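Local atomic coordinates of octaprenyl Pyrophosphate Synthase (Helicobacter pylori, PDB entry 3TC1), a protein that probably builds the octaprenyl chain by adding isopentenyl diphosphate units to an allylic prenyl diphosphate. Residues Met43-Asn48 and Asn292-Lys297; Lys183-Phe188 and Glu285-Glu290. All blocks are in the same frame, centred on the assembly; numbering follows the deposited sequence.

Overall arrangement
Following the chain from the N terminus, Met43-Asn48 comes first, at the end of helix 38-44, and waits until Asn292-Lys297 for its partner, so interaction 1 closes a very long, mostly helical loop. Interaction 2 lies wholly within that span: Lys183-Phe188, early in helix 182-205, meets Glu285-Glu290, where helix 268-286 ends. The two loops nest without crossing, and a single residue separates their C-terminal segments. Together they fasten the C-terminal helices 268-286 and 293-301 to the body of the all-helical fold. The contacts themselves merge: their centres are about 11 Å apart, and Leu295 and Leu46 pack on Tyr185 while Glu296 packs on Ile287.

Interaction 1: residues Met43-Asn48 and Asn292-Lys297; sequences MLALLN and NLILEK
Leu293 O is gripped by one backbone bond within its segment, from Lys297 N at 2.8 Å, and this bond belongs to the first turn of helix 293-301, next to the one from Glu296 N to Asn292 O. Asn292 occupies the N-cap position just ahead of that helix. Its CG, anti to the backbone N (chi1 -154°), carries the end of the side chain to the backbone carbonyl of Ala45, with Asn292 CG lying 3.5 Å from Ala45 O. Near the end of helix 38-44 the chain makes a type I beta turn from Leu44 to Leu47, closed by a 3.1 Å bond from Leu47 N to Leu44 O. The small Ala45 side chain lets the backbones come near, the CA atoms of Ala45 and Ile294 being 5.9 Å apart. The Ala45 methyl points toward the helix and is met by two consecutive residues. Leu295 sets its CD2 against Ala45 CB at 3.4 Å, tighter than ordinary van der Waals contact, and Ile294 brings CG2, the branch anti to its backbone N, to 3.6 Å from the same Ala45 CB. The all-helical protein has the isoprenoid synthase fold expected of polyprenyl synthetases, and here the end of an early helix and the turn after it pack on the last helix of the chain. Leu295, with CG beside its backbone N (chi1 -68°), divides its two methyls between the partners: while CD2 presses on Ala45, Leu295 CD1 reaches Leu46 CD1 at 4.0 Å. The two leucine side chains cross at about a right angle. Leu46 also lies on Leu171 and Met174 of helix 152-177, so Leu295 joins a buried apolar layer, whereas Ile294, next to Met1, sits at its exposed margin.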
ATOM      1  N   MET B  43      17.352   3.025 -15.696  1.00 17.10           N
ATOM      2  CA  MET B  43      16.456   3.854 -16.492  1.00 16.75           C
ATOM      3  C   MET B  43      17.143   5.086 -17.073  1.00 18.35           C
ATOM      4  O   MET B  43      16.936   5.422 -18.238  1.00 19.72           O
ATOM      5  CB  MET B  43      15.259   4.294 -15.642  1.00 18.32           C
ATOM      6  CG  MET B  43      14.399   3.142 -15.145  1.00 18.96           C
ATOM      7  SD  MET B  43      13.306   3.654 -13.808  1.00 22.36           S
ATOM      8  CE  MET B  43      11.962   4.341 -14.746  1.00 20.35           C
ATOM      9  N   LEU B  44      17.952   5.764 -16.263  1.00 20.36           N
ATOM     10  CA  LEU B  44      18.650   6.963 -16.724  1.00 21.72           C
ATOM     11  C   LEU B  44      19.567   6.660 -17.905  1.00 21.87           C
ATOM     12  O   LEU B  44      19.862   7.543 -18.708  1.00 22.71           O
ATOM     13  CB  LEU B  44      19.478   7.571 -15.588  1.00 19.02           C
ATOM     14  CG  LEU B  44      18.729   8.235 -14.431  1.00 20.16           C
ATOM     15  CD1 LEU B  44      19.699   8.539 -13.306  1.00 19.74           C
ATOM     16  CD2 LEU B  44      18.058   9.502 -14.914  1.00 18.11           C
ATOM     17  N   ALA B  45      20.003   5.408 -18.005  1.00 21.51           N
ATOM     18  CA  ALA B  45      20.903   4.974 -19.070  1.00 22.63           C
ATOM     19  C   ALA B  45      20.291   5.048 -20.462  1.00 23.85           C
ATOM     20  O   ALA B  45      21.009   4.951 -21.462  1.00 21.36           O
ATOM     21  CB  ALA B  45      21.386   3.551 -18.797  1.00 19.91           C
ATOM     22  N   LEU B  46      18.972   5.208 -20.532  1.00 20.60           N
ATOM     23  CA  LEU B  46      18.294   5.291 -21.820  1.00 22.12           C
ATOM     24  C   LEU B  46      18.254   6.713 -22.366  1.00 23.32           C
ATOM     25  O   LEU B  46      17.949   6.922 -23.540  1.00 24.98           O
ATOM     26  CB  LEU B  46      16.866   4.738 -21.717  1.00 22.37           C
ATOM     27  CG  LEU B  46      16.747   3.209 -21.758  1.00 24.02           C
ATOM     28  CD1 LEU B  46      17.462   2.600 -20.560  1.00 24.66           C
ATOM     29  CD2 LEU B  46      15.280   2.806 -21.765  1.00 23.97           C
ATOM     30  N   LEU B  47      18.557   7.688 -21.515  1.00 22.80           N
ATOM     31  CA  LEU B  47      18.550   9.086 -21.926  1.00 24.74           C
ATOM     32  C   LEU B  47      19.614   9.376 -22.982  1.00 28.01           C
ATOM     33  O   LEU B  47      20.682   8.761 -22.985  1.00 25.57           O
ATOM     34  CB  LEU B  47      18.772   9.994 -20.716  1.00 24.80           C
ATOM     35  CG  LEU B  47      17.618  10.100 -19.715  1.00 25.13           C
ATOM     36  CD1 LEU B  47      18.089  10.821 -18.456  1.00 23.39           C
ATOM     37  CD2 LEU B  47      16.453  10.840 -20.359  1.00 22.02           C
ATOM     38  N   ASN B  48      19.301  10.305 -23.884  1.00 36.17           N
ATOM     39  CA  ASN B  48      20.223  10.715 -24.945  1.00 39.95           C
ATOM     40  C   ASN B  48      20.923  11.996 -24.526  1.00 41.46           C
ATOM     41  O   ASN B  48      20.442  12.721 -23.653  1.00 40.37           O
ATOM     42  CB  ASN B  48      19.483  11.002 -26.257  1.00 49.84           C
ATOM     43  CG  ASN B  48      19.036   9.750 -26.970  1.00 52.40           C
ATOM     44  OD1 ASN B  48      19.786   8.783 -27.078  1.00 54.91           O
ATOM     45  ND2 ASN B  48      17.811   9.769 -27.484  1.00 53.18           N
ATOM     46  N   ASN B 292      24.568   0.932 -25.776  1.00 34.04           N
ATOM     47  CA  ASN B 292      24.477   1.501 -24.441  1.00 32.12           C
ATOM     48  C   ASN B 292      25.554   0.956 -23.512  1.00 31.39           C
ATOM     49  O   ASN B 292      25.417  -0.136 -22.958  1.00 29.67           O
ATOM     50  CB  ASN B 292      23.089   1.213 -23.867  1.00 31.21           C
ATOM     51  CG  ASN B 292      22.668   2.228 -22.840  1.00 30.64           C
ATOM     52  OD1 ASN B 292      21.552   2.745 -22.891  1.00 32.16           O
ATOM     53  ND2 ASN B 292      23.556   2.526 -21.899  1.00 28.40           N
ATOM     54  N   LEU B 293      26.619   1.732 -23.338  1.00 35.37           N
ATOM     55  CA  LEU B 293      27.738   1.339 -22.491  1.00 35.97           C
ATOM     56  C   LEU B 293      27.367   1.215 -21.015  1.00 35.24           C
ATOM     57  O   LEU B 293      27.853   0.321 -20.326  1.00 34.35           O
ATOM     58  CB  LEU B 293      28.884   2.341 -22.645  1.00 40.12           C
ATOM     59  CG  LEU B 293      29.404   2.545 -24.070  1.00 40.67           C
ATOM     60  CD1 LEU B 293      30.512   3.586 -24.067  1.00 40.36           C
ATOM     61  CD2 LEU B 293      29.907   1.222 -24.629  1.00 41.13           C
ATOM     62  N   ILE B 294      26.515   2.116 -20.532  1.00 36.11           N
ATOM     63  CA  ILE B 294      26.096   2.089 -19.133  1.00 35.74           C
ATOM     64  C   ILE B 294      25.370   0.788 -18.786  1.00 34.40           C
ATOM     65  O   ILE B 294      25.701   0.136 -17.793  1.00 33.66           O
ATOM     66  CB  ILE B 294      25.173   3.286 -18.789  1.00 43.15           C
ATOM     67  CG1 ILE B 294      25.936   4.605 -18.945  1.00 44.96           C
ATOM     68  CG2 ILE B 294      24.676   3.164 -17.360  1.00 43.74           C
ATOM     69  CD1 ILE B 294      26.301   4.953 -20.372  1.00 47.88           C
ATOM     70  N   LEU B 295      24.386   0.412 -19.600  1.00 26.87           N
ATOM     71  CA  LEU B 295      23.627  -0.814 -19.364  1.00 26.56           C
ATOM     72  C   LEU B 295      24.479  -2.062 -19.495  1.00 28.01           C
ATOM     73  O   LEU B 295      24.291  -3.037 -18.755  1.00 26.67           O
ATOM     74  CB  LEU B 295      22.451  -0.919 -20.333  1.00 22.59           C
ATOM     75  CG  LEU B 295      21.321   0.093 -20.152  1.00 22.04           C
ATOM     76  CD1 LEU B 295      20.154  -0.314 -21.040  1.00 24.31           C
ATOM     77  CD2 LEU B 295      20.885   0.143 -18.692  1.00 21.54           C
ATOM     78  N   GLU B 296      25.396  -2.038 -20.461  1.00 30.75           N
ATOM     79  CA  GLU B 296      26.278  -3.164 -20.685  1.00 33.47           C
ATOM     80  C   GLU B 296      27.208  -3.251 -19.502  1.00 34.28           C
ATOM     81  O   GLU B 296      27.514  -4.330 -19.055  1.00 34.83           O
ATOM     82  CB  GLU B 296      27.019  -3.019 -22.033  1.00 47.03           C
ATOM     83  CG  GLU B 296      26.121  -3.427 -23.218  1.00 50.15           C
ATOM     84  CD  GLU B 296      26.673  -3.052 -24.585  1.00 53.69           C
ATOM     85  OE1 GLU B 296      27.908  -3.018 -24.717  1.00 55.19           O
ATOM     86  OE2 GLU B 296      25.874  -2.807 -25.526  1.00 54.07           O
ATOM     87  N   LYS B 297      27.594  -2.104 -18.958  1.00 38.45           N
ATOM     88  CA  LYS B 297      28.472  -2.039 -17.793  1.00 40.34           C
ATOM     89  C   LYS B 297      27.785  -2.676 -16.586  1.00 40.64           C
ATOM     90  O   LYS B 297      28.368  -3.512 -15.896  1.00 40.47           O
ATOM     91  CB  LYS B 297      28.809  -0.574 -17.489  1.00 47.52           C
ATOM     92  CG  LYS B 297      29.677  -0.316 -16.270  1.00 49.21           C
ATOM     93  CD  LYS B 297      31.107  -0.795 -16.461  1.00 51.28           C
ATOM     94  CE  LYS B 297      32.056  -0.138 -15.456  1.00 52.52           C
ATOM     95  NZ  LYS B 297      31.617  -0.341 -14.050  1.00 52.88           N
TER

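Interaction 2: residues Lys183-Phe188 and Glu285-Glu290; sequences KIYADF and EAIKGE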
ATOM      1  N   LYS B 183      10.107  -3.103 -26.376  1.00 23.63           N
ATOM      2  CA  LYS B 183      10.334  -4.562 -26.327  1.00 25.73           C
ATOM      3  C   LYS B 183      11.772  -4.927 -25.994  1.00 25.63           C
ATOM      4  O   LYS B 183      12.042  -5.800 -25.176  1.00 24.66           O
ATOM      5  CB  LYS B 183       9.928  -5.235 -27.663  1.00 40.69           C
ATOM      6  CG  LYS B 183      10.062  -6.765 -27.602  1.00 45.39           C
ATOM      7  CD  LYS B 183       9.834  -7.440 -28.945  1.00 48.25           C
ATOM      8  CE  LYS B 183      10.864  -6.998 -30.015  1.00 50.14           C
ATOM      9  NZ  LYS B 183      12.276  -7.430 -29.754  1.00 53.33           N
ATOM     10  N   ILE B 184      12.697  -4.228 -26.629  1.00 28.92           N
ATOM     11  CA  ILE B 184      14.114  -4.463 -26.407  1.00 30.39           C
ATOM     12  C   ILE B 184      14.508  -4.212 -24.959  1.00 29.52           C
ATOM     13  O   ILE B 184      15.167  -5.040 -24.331  1.00 28.56           O
ATOM     14  CB  ILE B 184      14.989  -3.556 -27.313  1.00 38.24           C
ATOM     15  CG1 ILE B 184      14.839  -3.989 -28.772  1.00 40.52           C
ATOM     16  CG2 ILE B 184      16.436  -3.624 -26.856  1.00 39.90           C
ATOM     17  CD1 ILE B 184      15.604  -3.120 -29.743  1.00 43.26           C
ATOM     18  N   TYR B 185      14.068  -3.083 -24.420  1.00 26.74           N
ATOM     19  CA  TYR B 185      14.406  -2.737 -23.052  1.00 27.03           C
ATOM     20  C   TYR B 185      13.627  -3.494 -21.983  1.00 25.65           C
ATOM     21  O   TYR B 185      14.124  -3.683 -20.874  1.00 26.21           O
ATOM     22  CB  TYR B 185      14.292  -1.225 -22.883  1.00 28.21           C
ATOM     23  CG  TYR B 185      15.361  -0.511 -23.683  1.00 30.39           C
ATOM     24  CD1 TYR B 185      16.681  -0.479 -23.235  1.00 30.85           C
ATOM     25  CD2 TYR B 185      15.074   0.059 -24.924  1.00 31.93           C
ATOM     26  CE1 TYR B 185      17.687   0.095 -24.001  1.00 32.88           C
ATOM     27  CE2 TYR B 185      16.076   0.635 -25.701  1.00 32.85           C
ATOM     28  CZ  TYR B 185      17.379   0.649 -25.233  1.00 34.63           C
ATOM     29  OH  TYR B 185      18.376   1.218 -25.991  1.00 35.89           O
ATOM     30  N   ALA B 186      12.417  -3.935 -22.310  1.00 17.72           N
ATOM     31  CA  ALA B 186      11.634  -4.710 -21.360  1.00 18.20           C
ATOM     32  C   ALA B 186      12.353  -6.054 -21.238  1.00 19.05           C
ATOM     33  O   ALA B 186      12.480  -6.616 -20.149  1.00 17.15           O
ATOM     34  CB  ALA B 186      10.221  -4.920 -21.884  1.00 17.07           C
ATOM     35  N   ASP B 187      12.831  -6.549 -22.376  1.00 19.91           N
ATOM     36  CA  ASP B 187      13.547  -7.817 -22.436  1.00 23.78           C
ATOM     37  C   ASP B 187      14.850  -7.716 -21.643  1.00 21.51           C
ATOM     38  O   ASP B 187      15.203  -8.633 -20.899  1.00 19.39           O
ATOM     39  CB  ASP B 187      13.836  -8.178 -23.897  1.00 53.80           C
ATOM     40  CG  ASP B 187      14.255  -9.625 -24.070  1.00 59.67           C
ATOM     41  OD1 ASP B 187      13.499 -10.518 -23.635  1.00 62.79           O
ATOM     42  OD2 ASP B 187      15.335  -9.869 -24.648  1.00 64.83           O
ATOM     43  N   PHE B 188      15.562  -6.604 -21.801  1.00 24.51           N
ATOM     44  CA  PHE B 188      16.808  -6.393 -21.065  1.00 23.52           C
ATOM     45  C   PHE B 188      16.498  -6.313 -19.574  1.00 23.24           C
ATOM     46  O   PHE B 188      17.209  -6.887 -18.749  1.00 24.50           O
ATOM     47  CB  PHE B 188      17.485  -5.089 -21.493  1.00 20.67           C
ATOM     48  CG  PHE B 188      18.671  -4.714 -20.636  1.00 20.93           C
ATOM     49  CD1 PHE B 188      19.946  -5.193 -20.935  1.00 20.49           C
ATOM     50  CD2 PHE B 188      18.505  -3.915 -19.509  1.00 22.43           C
ATOM     51  CE1 PHE B 188      21.037  -4.882 -20.120  1.00 21.48           C
ATOM     52  CE2 PHE B 188      19.591  -3.597 -18.685  1.00 23.11           C
ATOM     53  CZ  PHE B 188      20.859  -4.082 -18.992  1.00 22.29           C
ATOM     54  N   GLU B 285      22.427  -9.580 -24.870  1.00 29.71           N
ATOM     55  CA  GLU B 285      21.939  -9.969 -26.187  1.00 32.75           C
ATOM     56  C   GLU B 285      20.840  -9.010 -26.644  1.00 32.10           C
ATOM     57  O   GLU B 285      20.880  -8.480 -27.755  1.00 30.98           O
ATOM     58  CB  GLU B 285      21.387 -11.397 -26.132  1.00 77.28           C
ATOM     59  CG  GLU B 285      20.920 -11.951 -27.466  1.00 83.87           C
ATOM     60  CD  GLU B 285      22.067 -12.223 -28.417  1.00 87.62           C
ATOM     61  OE1 GLU B 285      22.794 -11.270 -28.768  1.00 90.66           O
ATOM     62  OE2 GLU B 285      22.243 -13.393 -28.817  1.00 91.16           O
ATOM     63  N   ALA B 286      19.865  -8.788 -25.767  1.00 26.54           N
ATOM     64  CA  ALA B 286      18.734  -7.911 -26.050  1.00 26.33           C
ATOM     65  C   ALA B 286      19.139  -6.526 -26.543  1.00 26.87           C
ATOM     66  O   ALA B 286      18.525  -5.990 -27.462  1.00 27.92           O
ATOM     67  CB  ALA B 286      17.850  -7.784 -24.804  1.00 22.36           C
ATOM     68  N   ILE B 287      20.165  -5.945 -25.934  1.00 30.12           N
ATOM     69  CA  ILE B 287      20.617  -4.616 -26.326  1.00 32.93           C
ATOM     70  C   ILE B 287      21.831  -4.643 -27.254  1.00 35.44           C
ATOM     71  O   ILE B 287      22.547  -3.648 -27.378  1.00 35.95           O
ATOM     72  CB  ILE B 287      20.962  -3.768 -25.090  1.00 32.02           C
ATOM     73  CG1 ILE B 287      22.118  -4.411 -24.322  1.00 30.72           C
ATOM     74  CG2 ILE B 287      19.724  -3.627 -24.205  1.00 30.78           C
ATOM     75  CD1 ILE B 287      22.629  -3.579 -23.155  1.00 32.84           C
ATOM     76  N   LYS B 288      22.054  -5.781 -27.902  1.00 39.50           N
ATOM     77  CA  LYS B 288      23.174  -5.941 -28.825  1.00 42.90           C
ATOM     78  C   LYS B 288      23.101  -4.829 -29.868  1.00 44.25           C
ATOM     79  O   LYS B 288      24.083  -4.126 -30.118  1.00 44.49           O
ATOM     80  CB  LYS B 288      23.088  -7.303 -29.522  1.00 61.88           C
ATOM     81  CG  LYS B 288      24.420  -8.003 -29.750  1.00 63.55           C
ATOM     82  CD  LYS B 288      25.060  -8.413 -28.431  1.00 65.82           C
ATOM     83  CE  LYS B 288      26.151  -9.455 -28.636  1.00 66.42           C
ATOM     84  NZ  LYS B 288      25.596 -10.743 -29.145  1.00 68.00           N
ATOM     85  N   GLY B 289      21.922  -4.671 -30.462  1.00 56.16           N
ATOM     86  CA  GLY B 289      21.719  -3.650 -31.474  1.00 58.40           C
ATOM     87  C   GLY B 289      22.112  -2.256 -31.025  1.00 59.39           C
ATOM     88  O   GLY B 289      22.864  -1.566 -31.712  1.00 60.12           O
ATOM     89  N   GLU B 290      21.600  -1.838 -29.872  1.00 62.29           N
ATOM     90  CA  GLU B 290      21.907  -0.518 -29.337  1.00 61.60           C
ATOM     91  C   GLU B 290      23.383  -0.478 -28.962  1.00 60.07           C
ATOM     92  O   GLU B 290      24.092  -1.475 -29.108  1.00 61.36           O
ATOM     93  CB  GLU B 290      21.052  -0.240 -28.098  1.00 57.60           C
ATOM     94  CG  GLU B 290      19.634  -0.791 -28.182  1.00 60.46           C
ATOM     95  CD  GLU B 290      18.826  -0.198 -29.323  1.00 62.23           C
ATOM     96  OE1 GLU B 290      17.701  -0.681 -29.564  1.00 64.67           O
ATOM     97  OE2 GLU B 290      19.309   0.751 -29.976  1.00 63.03           O
TER
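Phe188 and Ile287 cross obliquely at the heart of this contact, where, in the all-helical prenyl synthase fold, the start of helix 182-205 packs on the C-terminal end of helix 268-286. With CG anti to its backbone N (chi1 172°), the phenylalanine touches both arms of Ile287: Phe188 CD1 lies 3.6 Å from Ile287 CG2, and Phe188 CE1 is 3.7 Å from Ile287 CD1. Ile287, the first residue to leave helical geometry, holds CG1 in the crowded position between backbone N and carbonyl carbon (chi1 62°), which leaves CG2 beside the backbone N. Next to this pair Ala286 points its methyl toward helix 182-205, with Ala286 CB 3.3 Å from Asp187 OD2. Ile184 spreads over the turn: its CG2 rests 3.2 Å from Ala286 O, while its CD1 meets Glu290 tip to tip, 3.2 Å from Glu290 OE1. Tyr185 starts away from the turn, but its far end swings back, so that Tyr185 OH lies 3.2 Å from Glu290 CG. The tyrosine and the bent glutamate chain cross obliquely, ring and carboxylate planes 23° apart, and touch through the hydroxyl oxygen, not as a stack. Leu295 of helix 293-301 also packs on both Tyr185 and Phe188. Within the turn segment, Lys288 NZ forms a salt bridge with Glu285 OE1 at 2.9 Å, approaching from above the carboxylate plane. No hydrogen bond or salt bridge joins the two segments: oxygens of Asp187, Glu290 and Ala286 face carbon across the boundary, so shape and apolar packing, rather than directed polar bonds, account for their association.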